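Long-range contact in dihydropyrimidinase (Brevibacillus agri, PDB 3SFW), which catalyses the hydrolytic ring opening of dihydropyrimidines, an amidohydrolase-family reaction probably carried out at its pair of zinc ions: residues T370-K382 with A449-P461. Sequence-based numbering, arbitrary orientation.
Sequences TKVAKLFGMFPQK and AGRYVKRSTFARP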
loop_
_atom_site.group_PDB
_atom_site.type_symbol
_atom_site.label_atom_id
_atom_site.label_comp_id
_atom_site.label_asym_id
_atom_site.label_seq_id
_atom_site.Cartn_x
_atom_site.Cartn_y
_atom_site.Cartn_z
ATOM N N THR A 370 14.901 -3.570 -26.964
ATOM C CA THR A 370 15.878 -2.554 -26.495
ATOM C C THR A 370 16.135 -2.622 -24.993
ATOM O O THR A 370 17.293 -2.647 -24.534
ATOM C CB THR A 370 15.377 -1.153 -26.838
ATOM O OG1 THR A 370 14.983 -1.101 -28.220
ATOM C CG2 THR A 370 16.455 -0.067 -26.495
ATOM N N LYS A 371 15.066 -2.695 -24.197
ATOM C CA LYS A 371 15.244 -2.768 -22.728
ATOM C C LYS A 371 15.913 -4.109 -22.308
ATOM O O LYS A 371 16.633 -4.199 -21.299
ATOM C CB LYS A 371 13.902 -2.529 -21.997
ATOM C CG LYS A 371 14.053 -2.156 -20.512
ATOM C CD LYS A 371 14.989 -0.904 -20.331
ATOM C CE LYS A 371 14.593 0.353 -21.091
ATOM N NZ LYS A 371 13.159 0.717 -20.848
ATOM N N VAL A 372 15.672 -5.139 -23.096
ATOM C CA VAL A 372 16.322 -6.421 -22.851
ATOM C C VAL A 372 17.842 -6.272 -23.110
ATOM O O VAL A 372 18.647 -6.655 -22.271
ATOM C CB VAL A 372 15.811 -7.494 -23.855
ATOM C CG1 VAL A 372 16.575 -8.834 -23.636
ATOM C CG2 VAL A 372 14.266 -7.717 -23.708
ATOM N N ALA A 373 18.236 -5.610 -24.214
ATOM C CA ALA A 373 19.686 -5.422 -24.461
ATOM C C ALA A 373 20.325 -4.619 -23.327
ATOM O O ALA A 373 21.435 -4.897 -22.897
ATOM C CB ALA A 373 19.923 -4.683 -25.822
ATOM N N LYS A 374 19.621 -3.601 -22.865
ATOM C CA LYS A 374 20.170 -2.722 -21.859
ATOM C C LYS A 374 20.359 -3.441 -20.474
ATOM O O LYS A 374 21.428 -3.371 -19.852
ATOM C CB LYS A 374 19.246 -1.513 -21.725
ATOM C CG LYS A 374 19.426 -0.538 -22.920
ATOM C CD LYS A 374 18.352 0.516 -22.918
ATOM C CE LYS A 374 18.696 1.596 -23.990
ATOM N NZ LYS A 374 17.662 2.647 -23.806
ATOM N N LEU A 375 19.366 -4.221 -20.068
ATOM C CA LEU A 375 19.442 -4.895 -18.772
ATOM C C LEU A 375 20.471 -6.022 -18.822
ATOM O O LEU A 375 20.999 -6.399 -17.798
ATOM C CB LEU A 375 18.075 -5.486 -18.379
ATOM C CG LEU A 375 17.102 -4.391 -17.918
ATOM C CD1 LEU A 375 15.636 -4.957 -17.724
ATOM C CD2 LEU A 375 17.637 -3.769 -16.615
ATOM N N PHE A 376 20.673 -6.604 -20.013
ATOM C CA PHE A 376 21.569 -7.767 -20.157
ATOM C C PHE A 376 22.908 -7.446 -20.832
ATOM O O PHE A 376 23.690 -8.341 -21.135
ATOM C CB PHE A 376 20.815 -8.902 -20.875
ATOM C CG PHE A 376 19.776 -9.525 -19.975
ATOM C CD1 PHE A 376 20.183 -10.289 -18.883
ATOM C CD2 PHE A 376 18.420 -9.206 -20.109
ATOM C CE1 PHE A 376 19.235 -10.803 -17.971
ATOM C CE2 PHE A 376 17.460 -9.770 -19.250
ATOM C CZ PHE A 376 17.868 -10.496 -18.125
ATOM N N GLY A 377 23.222 -6.161 -20.941
ATOM C CA GLY A 377 24.636 -5.773 -21.279
ATOM C C GLY A 377 24.985 -6.024 -22.741
ATOM O O GLY A 377 26.134 -6.371 -23.079
ATOM N N MET A 378 23.991 -5.863 -23.619
ATOM C CA MET A 378 24.173 -6.135 -25.062
ATOM C C MET A 378 23.917 -4.859 -25.848
ATOM O O MET A 378 23.850 -4.903 -27.037
ATOM C CB MET A 378 23.136 -7.211 -25.554
ATOM C CG MET A 378 23.333 -8.610 -24.881
ATOM S SD MET A 378 21.824 -9.667 -24.948
ATOM C CE MET A 378 21.894 -10.166 -26.649
ATOM N N PHE A 379 23.766 -3.719 -25.172
ATOM C CA PHE A 379 23.358 -2.478 -25.860
ATOM C C PHE A 379 24.613 -1.591 -25.944
ATOM O O PHE A 379 25.359 -1.502 -24.974
ATOM C CB PHE A 379 22.283 -1.746 -25.032
ATOM C CG PHE A 379 21.676 -0.563 -25.751
ATOM C CD1 PHE A 379 22.125 0.730 -25.498
ATOM C CD2 PHE A 379 20.689 -0.771 -26.718
ATOM C CE1 PHE A 379 21.573 1.828 -26.219
ATOM C CE2 PHE A 379 20.180 0.288 -27.424
ATOM C CZ PHE A 379 20.602 1.583 -27.155
ATOM N N PRO A 380 24.818 -0.882 -27.064
ATOM C CA PRO A 380 23.930 -0.737 -28.203
ATOM C C PRO A 380 24.310 -1.658 -29.356
ATOM O O PRO A 380 23.769 -1.487 -30.431
ATOM C CB PRO A 380 24.187 0.725 -28.670
ATOM C CG PRO A 380 25.640 0.953 -28.338
ATOM C CD PRO A 380 25.906 0.130 -27.066
ATOM N N GLN A 381 25.201 -2.626 -29.144
ATOM C CA GLN A 381 25.506 -3.594 -30.233
ATOM C C GLN A 381 24.190 -4.222 -30.758
ATOM O O GLN A 381 23.969 -4.347 -31.989
ATOM C CB GLN A 381 26.437 -4.741 -29.741
ATOM C CG GLN A 381 26.654 -5.807 -30.841
ATOM C CD GLN A 381 27.406 -7.092 -30.397
ATOM O OE1 GLN A 381 27.528 -8.038 -31.174
ATOM N NE2 GLN A 381 27.869 -7.133 -29.163
ATOM N N LYS A 382 23.344 -4.611 -29.812
ATOM C CA LYS A 382 22.022 -5.208 -30.104
ATOM C C LYS A 382 20.905 -4.309 -29.560
ATOM O O LYS A 382 21.145 -3.449 -28.674
ATOM C CB LYS A 382 21.882 -6.548 -29.390
ATOM C CG LYS A 382 22.981 -7.623 -29.659
ATOM C CD LYS A 382 23.124 -7.857 -31.145
ATOM C CE LYS A 382 23.868 -9.220 -31.369
ATOM N NZ LYS A 382 24.051 -9.396 -32.842
ATOM N N ALA A 449 25.944 -19.981 -38.115
ATOM C CA ALA A 449 26.081 -18.554 -38.443
ATOM C C ALA A 449 26.111 -17.668 -37.188
ATOM O O ALA A 449 26.698 -16.562 -37.187
ATOM C CB ALA A 449 24.937 -18.120 -39.356
ATOM N N GLY A 450 25.319 -18.069 -36.200
ATOM C CA GLY A 450 25.169 -17.320 -34.954
ATOM C C GLY A 450 26.448 -17.281 -34.165
ATOM O O GLY A 450 27.287 -18.181 -34.271
ATOM N N ARG A 451 26.656 -16.171 -33.447
ATOM C CA ARG A 451 27.855 -15.979 -32.604
ATOM C C ARG A 451 27.496 -15.722 -31.147
ATOM O O ARG A 451 26.446 -15.155 -30.836
ATOM C CB ARG A 451 28.716 -14.798 -33.088
ATOM C CG ARG A 451 29.163 -14.989 -34.537
ATOM C CD ARG A 451 30.519 -14.387 -34.782
ATOM N NE ARG A 451 30.448 -12.942 -34.827
ATOM C CZ ARG A 451 30.762 -12.210 -35.900
ATOM N NH1 ARG A 451 30.639 -10.888 -35.850
ATOM N NH2 ARG A 451 31.190 -12.791 -37.016
ATOM N N TYR A 452 28.401 -16.145 -30.273
ATOM C CA TYR A 452 28.248 -15.930 -28.831
ATOM C C TYR A 452 28.449 -14.452 -28.559
ATOM O O TYR A 452 29.371 -13.835 -29.118
ATOM C CB TYR A 452 29.317 -16.745 -28.049
ATOM C CG TYR A 452 29.290 -16.431 -26.559
ATOM C CD1 TYR A 452 28.218 -16.860 -25.768
ATOM C CD2 TYR A 452 30.352 -15.741 -25.927
ATOM C CE1 TYR A 452 28.157 -16.565 -24.404
ATOM C CE2 TYR A 452 30.269 -15.395 -24.577
ATOM C CZ TYR A 452 29.185 -15.826 -23.823
ATOM O OH TYR A 452 29.110 -15.556 -22.490
ATOM N N VAL A 453 27.627 -13.893 -27.677
ATOM C CA VAL A 453 27.753 -12.471 -27.295
ATOM C C VAL A 453 28.299 -12.339 -25.886
ATOM O O VAL A 453 27.729 -12.913 -24.945
ATOM C CB VAL A 453 26.363 -11.780 -27.344
ATOM C CG1 VAL A 453 26.502 -10.278 -26.951
ATOM C CG2 VAL A 453 25.814 -11.914 -28.770
ATOM N N LYS A 454 29.482 -11.729 -25.752
ATOM C CA LYS A 454 30.087 -11.490 -24.419
ATOM C C LYS A 454 29.500 -10.202 -23.868
ATOM O O LYS A 454 29.582 -9.159 -24.528
ATOM C CB LYS A 454 31.641 -11.349 -24.524
ATOM C CG LYS A 454 32.429 -12.679 -24.593
ATOM C CD LYS A 454 33.976 -12.420 -24.558
ATOM C CE LYS A 454 34.821 -13.586 -23.921
ATOM N NZ LYS A 454 34.309 -14.995 -24.107
ATOM N N ARG A 455 28.770 -10.293 -22.757
ATOM C CA ARG A 455 27.962 -9.175 -22.310
ATOM C C ARG A 455 28.645 -8.304 -21.299
ATOM O O ARG A 455 29.553 -8.756 -20.578
ATOM C CB ARG A 455 26.627 -9.727 -21.778
ATOM C CG ARG A 455 25.911 -10.494 -22.929
ATOM C CD ARG A 455 24.565 -11.146 -22.498
ATOM N NE ARG A 455 24.758 -12.132 -21.430
ATOM C CZ ARG A 455 24.350 -11.958 -20.174
ATOM N NH1 ARG A 455 24.553 -12.934 -19.273
ATOM N NH2 ARG A 455 23.698 -10.821 -19.820
ATOM N N SER A 456 28.298 -7.019 -21.309
ATOM C CA SER A 456 28.930 -6.070 -20.422
ATOM C C SER A 456 28.357 -6.145 -19.008
ATOM O O SER A 456 27.259 -6.698 -18.795
ATOM C CB SER A 456 28.825 -4.651 -21.022
ATOM O OG SER A 456 27.475 -4.278 -21.123
ATOM N N THR A 457 29.113 -5.641 -18.040
ATOM C CA THR A 457 28.639 -5.601 -16.649
ATOM C C THR A 457 27.466 -4.686 -16.527
ATOM O O THR A 457 27.237 -3.837 -17.400
ATOM C CB THR A 457 29.730 -5.192 -15.655
ATOM O OG1 THR A 457 30.348 -3.996 -16.119
ATOM C CG2 THR A 457 30.816 -6.327 -15.556
ATOM N N PHE A 458 26.748 -4.793 -15.415
ATOM C CA PHE A 458 25.458 -4.155 -15.333
ATOM C C PHE A 458 25.533 -2.639 -15.256
ATOM O O PHE A 458 26.282 -2.075 -14.429
ATOM C CB PHE A 458 24.700 -4.663 -14.106
ATOM C CG PHE A 458 23.282 -4.162 -14.051
ATOM C CD1 PHE A 458 22.325 -4.660 -14.942
ATOM C CD2 PHE A 458 22.922 -3.195 -13.141
ATOM C CE1 PHE A 458 21.021 -4.203 -14.871
ATOM C CE2 PHE A 458 21.614 -2.738 -13.080
ATOM C CZ PHE A 458 20.694 -3.219 -13.958
ATOM N N ALA A 459 24.679 -1.986 -16.046
ATOM C CA ALA A 459 24.439 -0.554 -15.915
ATOM C C ALA A 459 22.922 -0.323 -15.939
ATOM O O ALA A 459 22.195 -0.876 -16.797
ATOM C CB ALA A 459 25.090 0.167 -17.071
ATOM N N ARG A 460 22.426 0.512 -15.035
ATOM C CA ARG A 460 20.979 0.775 -15.043
ATOM C C ARG A 460 20.540 1.422 -16.367
ATOM O O ARG A 460 21.225 2.321 -16.890
ATOM C CB ARG A 460 20.599 1.646 -13.855
ATOM C CG ARG A 460 20.754 0.896 -12.505
ATOM C CD ARG A 460 20.244 1.736 -11.361
ATOM N NE ARG A 460 21.047 2.936 -11.180
ATOM C CZ ARG A 460 22.113 2.997 -10.381
ATOM N NH1 ARG A 460 22.503 1.913 -9.712
ATOM N NH2 ARG A 460 22.779 4.148 -10.233
ATOM N N PRO A 461 19.382 1.010 -16.883
ATOM C CA PRO A 461 18.916 1.586 -18.134
ATOM C C PRO A 461 18.596 3.090 -18.066
ATOM O O PRO A 461 18.776 3.740 -19.147
ATOM C CB PRO A 461 17.671 0.772 -18.480
ATOM C CG PRO A 461 17.134 0.282 -17.174
ATOM C CD PRO A 461 18.403 0.081 -16.288
HETATM O O HOH W 1 23.701 -3.710 -18.330
HETATM O O HOH W 2 21.931 -0.437 -19.449
HETATM O O HOH W 3 16.748 3.864 -21.085
HETATM O O HOH W 4 23.171 -8.658 -17.288
HETATM O O HOH W 5 29.022 -6.556 -24.894
#
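R455 brings NH2 to the edge of the F376 ring, near the ring plane, with guanidinium and ring planes 56° apart, while the F458 ring turns an edge to L375 O and sets CE1 3.8 Å from L375 CD2. Neither pair stacks. The F379 ring has K374 CE over one face and P380 CB over the other. R455 NH2 gives a hydrogen bond of 2.8 Å to F376 O; the oxygen lies near the guanidinium plane, whereas NH2 is tilted 21° from the carbonyl plane. The R455 chain, bent at chi3 (-61°), lays CG and CD against M378 CG, a long arginine supplying both apolar shaft and charged donor; its NH1 bonds S148 and F122. Branched, apolar V453 packs on M378 and the K382 chain. G377 closes helix 361-376 in a Schellman motif: glycine suits the positive phi and lets the S456 backbone come close. S456 N donates a hydrogen bond of 2.9 Å to G377 O. Two waters link K374 O, in the last turn, to the A459 backbone. P461, compact and apolar, lays its ring on L375 CD2 and K371 CD. The C-terminal tail thus wraps the end of helix 361-376, whose V372, A373 and F376 pack on barrel strand 49-59, while M378 and R455 reach strand 86-93 and L375 and P461 touch strand 258-263.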